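Local structure of snaclec rhodocytin subunit alpha (Agkistrodon rhodostoma, 3BX4) at residues Tyr69-Leu74 and Gln125-Val130. The protein triggers platelet aggregation by binding the C-type lectin-like receptor CLEC1B (CLEC2) on platelets, which leads to Syk-dependent activation of PLC-gamma-2. Sequence-based numbering, arbitrary orientation.
Sequences YVWIGL and QMHAFV
The carbonyl O of A128 takes two donors from 69-74: the N-H of W71, with N 2.8 Å from that O, and a CA-H...O contact from V70 CA. W71 answers through its own carbonyl, whose O accepts a longer bond from V130 N and touches F129 CA. Strands 69-72 and 127-130 thus run parallel, W71 level with F129, but twisted against each other by 42°.

A chi1 of -70° sets W71 CG beside the backbone N and anti to the carbonyl carbon; the indole extends to the loop before the second strand. There NE1 meets Q125 O at 3.2 Å, with the acceptor in the ring plane but the N-H...O angle bent to 137°. H127 CB lies over one indole face, 4.2 Å from the centroid of the five-membered ring, and the imidazole turns an edge toward that face in an offset edge-to-face pair. Y69 completes the aromatic cluster: its CB sits over a face of the H127 ring, 3.8 Å from ND1, and the edge of its phenol ring is directed at the same imidazole. Rotation of the imidazole is fixed from both nitrogens, NE2 donating to a lone pair of Q125 OE1 at 2.9 Å and ND1 bonding E67, whose carboxylate also binds Y69 N and A128 N. The E67 carboxylate beside ND1 would be expected to polarise the imidazole and may favour its protonated form.

On the face carrying V70 and A128, away from W71 and F129, V70 CG2 approaches A128 CB, while V70 CG1 also meets V130 CG2 at 3.7 Å.

These are central strands of the C-type lectin fold. Helix 48-59 covers V70 and V130 through I58, W26 meets the W71 indole edge-to-face, and strand 106-110 pairs antiparallel with the other border of strand 69-76.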
ATOM      1  N   TYR C  69     -16.258 -12.196   4.760  1.00 14.90           N
ATOM      2  CA  TYR C  69     -15.584 -10.943   5.291  1.00 11.87           C
ATOM      3  C   TYR C  69     -16.197  -9.731   4.646  1.00 13.25           C
ATOM      4  O   TYR C  69     -16.636  -9.773   3.499  1.00 14.42           O
ATOM      5  CB  TYR C  69     -14.090 -10.919   4.976  1.00 13.43           C
ATOM      6  CG  TYR C  69     -13.326 -11.986   5.701  1.00 14.92           C
ATOM      7  CD1 TYR C  69     -12.916 -11.838   7.039  1.00 16.08           C
ATOM      8  CD2 TYR C  69     -13.063 -13.189   5.071  1.00 13.93           C
ATOM      9  CE1 TYR C  69     -12.228 -12.872   7.695  1.00 17.70           C
ATOM     10  CE2 TYR C  69     -12.357 -14.211   5.729  1.00 16.24           C
ATOM     11  CZ  TYR C  69     -11.953 -14.039   7.024  1.00 19.87           C
ATOM     12  OH  TYR C  69     -11.300 -15.102   7.638  1.00 21.85           O
ATOM     13  N   VAL C  70     -16.239  -8.593   5.397  1.00 12.44           N
ATOM     14  CA  VAL C  70     -16.755  -7.389   4.821  1.00 10.77           C
ATOM     15  C   VAL C  70     -15.736  -6.282   5.223  1.00 12.63           C
ATOM     16  O   VAL C  70     -15.486  -6.162   6.408  1.00 12.39           O
ATOM     17  CB  VAL C  70     -18.172  -7.068   5.399  1.00 12.99           C
ATOM     18  CG1 VAL C  70     -18.548  -5.579   5.052  1.00 13.07           C
ATOM     19  CG2 VAL C  70     -19.247  -8.153   4.915  1.00 12.47           C
ATOM     20  N   TRP C  71     -15.176  -5.589   4.242  1.00 10.82           N
ATOM     21  CA  TRP C  71     -14.108  -4.550   4.559  1.00 10.56           C
ATOM     22  C   TRP C  71     -14.734  -3.425   5.287  1.00 11.21           C
ATOM     23  O   TRP C  71     -15.805  -2.980   4.957  1.00 11.86           O
ATOM     24  CB  TRP C  71     -13.528  -4.020   3.259  1.00 11.09           C
ATOM     25  CG  TRP C  71     -12.679  -5.028   2.504  1.00 10.92           C
ATOM     26  CD1 TRP C  71     -12.823  -5.415   1.144  1.00 12.82           C
ATOM     27  CD2 TRP C  71     -11.549  -5.745   2.992  1.00 11.84           C
ATOM     28  NE1 TRP C  71     -11.830  -6.283   0.811  1.00 12.17           N
ATOM     29  CE2 TRP C  71     -11.028  -6.530   1.904  1.00 11.69           C
ATOM     30  CE3 TRP C  71     -10.925  -5.833   4.231  1.00 11.65           C
ATOM     31  CZ2 TRP C  71      -9.897  -7.401   2.071  1.00 10.63           C
ATOM     32  CZ3 TRP C  71      -9.797  -6.621   4.402  1.00 11.70           C
ATOM     33  CH2 TRP C  71      -9.268  -7.426   3.310  1.00 14.12           C
ATOM     34  N   ILE C  72     -13.952  -2.865   6.253  1.00 11.49           N
ATOM     35  CA  ILE C  72     -14.296  -1.584   6.890  1.00 12.38           C
ATOM     36  C   ILE C  72     -12.999  -0.780   6.812  1.00 11.95           C
ATOM     37  O   ILE C  72     -12.011  -1.241   6.257  1.00 11.97           O
ATOM     38  CB  ILE C  72     -14.798  -1.774   8.389  1.00 10.68           C
ATOM     39  CG1 ILE C  72     -13.761  -2.580   9.200  1.00 10.73           C
ATOM     40  CG2 ILE C  72     -16.212  -2.417   8.390  1.00 13.14           C
ATOM     41  CD1 ILE C  72     -14.121  -2.572  10.738  1.00 13.54           C
ATOM     42  N   GLY C  73     -12.944   0.441   7.418  1.00 12.40           N
ATOM     43  CA  GLY C  73     -11.880   1.362   7.027  1.00 13.09           C
ATOM     44  C   GLY C  73     -10.581   1.311   7.833  1.00 15.33           C
ATOM     45  O   GLY C  73      -9.836   2.286   7.759  1.00 17.53           O
ATOM     46  N   LEU C  74     -10.339   0.210   8.550  1.00 14.93           N
ATOM     47  CA  LEU C  74      -9.134  -0.002   9.369  1.00 17.27           C
ATOM     48  C   LEU C  74      -7.987  -0.367   8.479  1.00 18.16           C
ATOM     49  O   LEU C  74      -8.082  -1.328   7.653  1.00 17.01           O
ATOM     50  CB  LEU C  74      -9.295  -1.162  10.356  1.00 17.75           C
ATOM     51  CG  LEU C  74      -9.897  -0.957  11.663  1.00 24.91           C
ATOM     52  CD1 LEU C  74     -10.073  -2.417  12.170  1.00 27.60           C
ATOM     53  CD2 LEU C  74      -8.913  -0.059  12.523  1.00 26.98           C
ATOM     54  N   GLN C 125      -7.530  -9.252  -1.308  1.00 13.57           N
ATOM     55  CA  GLN C 125      -8.708 -10.113  -1.540  1.00 14.08           C
ATOM     56  C   GLN C 125      -9.978  -9.298  -1.744  1.00 15.14           C
ATOM     57  O   GLN C 125     -10.239  -8.233  -1.128  1.00 13.37           O
ATOM     58  CB  GLN C 125      -8.936 -11.102  -0.406  1.00 14.28           C
ATOM     59  CG  GLN C 125      -7.877 -12.177  -0.310  1.00 16.61           C
ATOM     60  CD  GLN C 125      -8.361 -13.294   0.563  1.00 17.55           C
ATOM     61  OE1 GLN C 125      -9.547 -13.357   0.920  1.00 21.57           O
ATOM     62  NE2 GLN C 125      -7.439 -14.158   0.966  1.00 20.02           N
ATOM     63  N   MET C 126     -10.813  -9.767  -2.635  1.00 13.64           N
ATOM     64  CA  MET C 126     -12.076  -9.125  -2.993  1.00 15.37           C
ATOM     65  C   MET C 126     -13.185  -9.573  -2.060  1.00 15.91           C
ATOM     66  O   MET C 126     -13.526 -10.768  -1.925  1.00 13.94           O
ATOM     67  CB  MET C 126     -12.436  -9.450  -4.507  1.00 14.98           C
ATOM     68  CG  MET C 126     -11.468  -8.826  -5.521  1.00 17.69           C
ATOM     69  SD  MET C 126     -11.575  -9.848  -7.081  1.00 25.60           S
ATOM     70  CE  MET C 126     -13.053  -9.136  -7.641  1.00 24.42           C
ATOM     71  N   HIS C 127     -13.785  -8.592  -1.405  1.00 13.17           N
ATOM     72  CA  HIS C 127     -14.903  -8.819  -0.497  1.00 13.53           C
ATOM     73  C   HIS C 127     -15.902  -7.678  -0.579  1.00 12.82           C
ATOM     74  O   HIS C 127     -15.588  -6.618  -1.061  1.00 14.11           O
ATOM     75  CB  HIS C 127     -14.426  -9.028   0.969  1.00 12.98           C
ATOM     76  CG  HIS C 127     -13.567 -10.248   1.150  1.00 15.12           C
ATOM     77  ND1 HIS C 127     -14.101 -11.521   1.189  1.00 20.12           N
ATOM     78  CD2 HIS C 127     -12.225 -10.400   1.123  1.00 16.70           C
ATOM     79  CE1 HIS C 127     -13.115 -12.403   1.228  1.00 19.49           C
ATOM     80  NE2 HIS C 127     -11.966 -11.750   1.249  1.00 19.95           N
ATOM     81  N   ALA C 128     -17.084  -7.935  -0.031  1.00 12.33           N
ATOM     82  CA  ALA C 128     -18.124  -6.922   0.176  1.00 13.12           C
ATOM     83  C   ALA C 128     -17.527  -5.864   1.175  1.00 11.94           C
ATOM     84  O   ALA C 128     -16.484  -6.092   1.788  1.00 12.45           O
ATOM     85  CB  ALA C 128     -19.332  -7.587   0.818  1.00 14.81           C
ATOM     86  N   PHE C 129     -18.225  -4.740   1.263  1.00 11.93           N
ATOM     87  CA  PHE C 129     -17.650  -3.634   2.111  1.00 10.97           C
ATOM     88  C   PHE C 129     -18.753  -2.697   2.556  1.00 10.13           C
ATOM     89  O   PHE C 129     -19.844  -2.654   2.063  1.00 10.06           O
ATOM     90  CB  PHE C 129     -16.579  -2.903   1.293  1.00 11.85           C
ATOM     91  CG  PHE C 129     -17.047  -2.354   0.001  1.00 12.44           C
ATOM     92  CD1 PHE C 129     -17.011  -3.135  -1.188  1.00 14.66           C
ATOM     93  CD2 PHE C 129     -17.553  -1.071  -0.113  1.00 10.08           C
ATOM     94  CE1 PHE C 129     -17.460  -2.617  -2.393  1.00 15.81           C
ATOM     95  CE2 PHE C 129     -18.009  -0.556  -1.318  1.00 10.77           C
ATOM     96  CZ  PHE C 129     -17.979  -1.365  -2.506  1.00 13.23           C
ATOM     97  N   VAL C 130     -18.471  -1.770   3.522  1.00  9.19           N
ATOM     98  CA  VAL C 130     -19.548  -0.898   3.860  1.00  9.83           C
ATOM     99  C   VAL C 130     -18.949   0.560   3.795  1.00  9.65           C
ATOM    100  O   VAL C 130     -17.807   0.698   4.280  1.00 12.32           O
ATOM    101  CB  VAL C 130     -20.009  -1.121   5.374  1.00 12.18           C
ATOM    102  CG1 VAL C 130     -21.003  -0.058   5.761  1.00 12.84           C
ATOM    103  CG2 VAL C 130     -20.638  -2.570   5.516  1.00 13.98           C
TER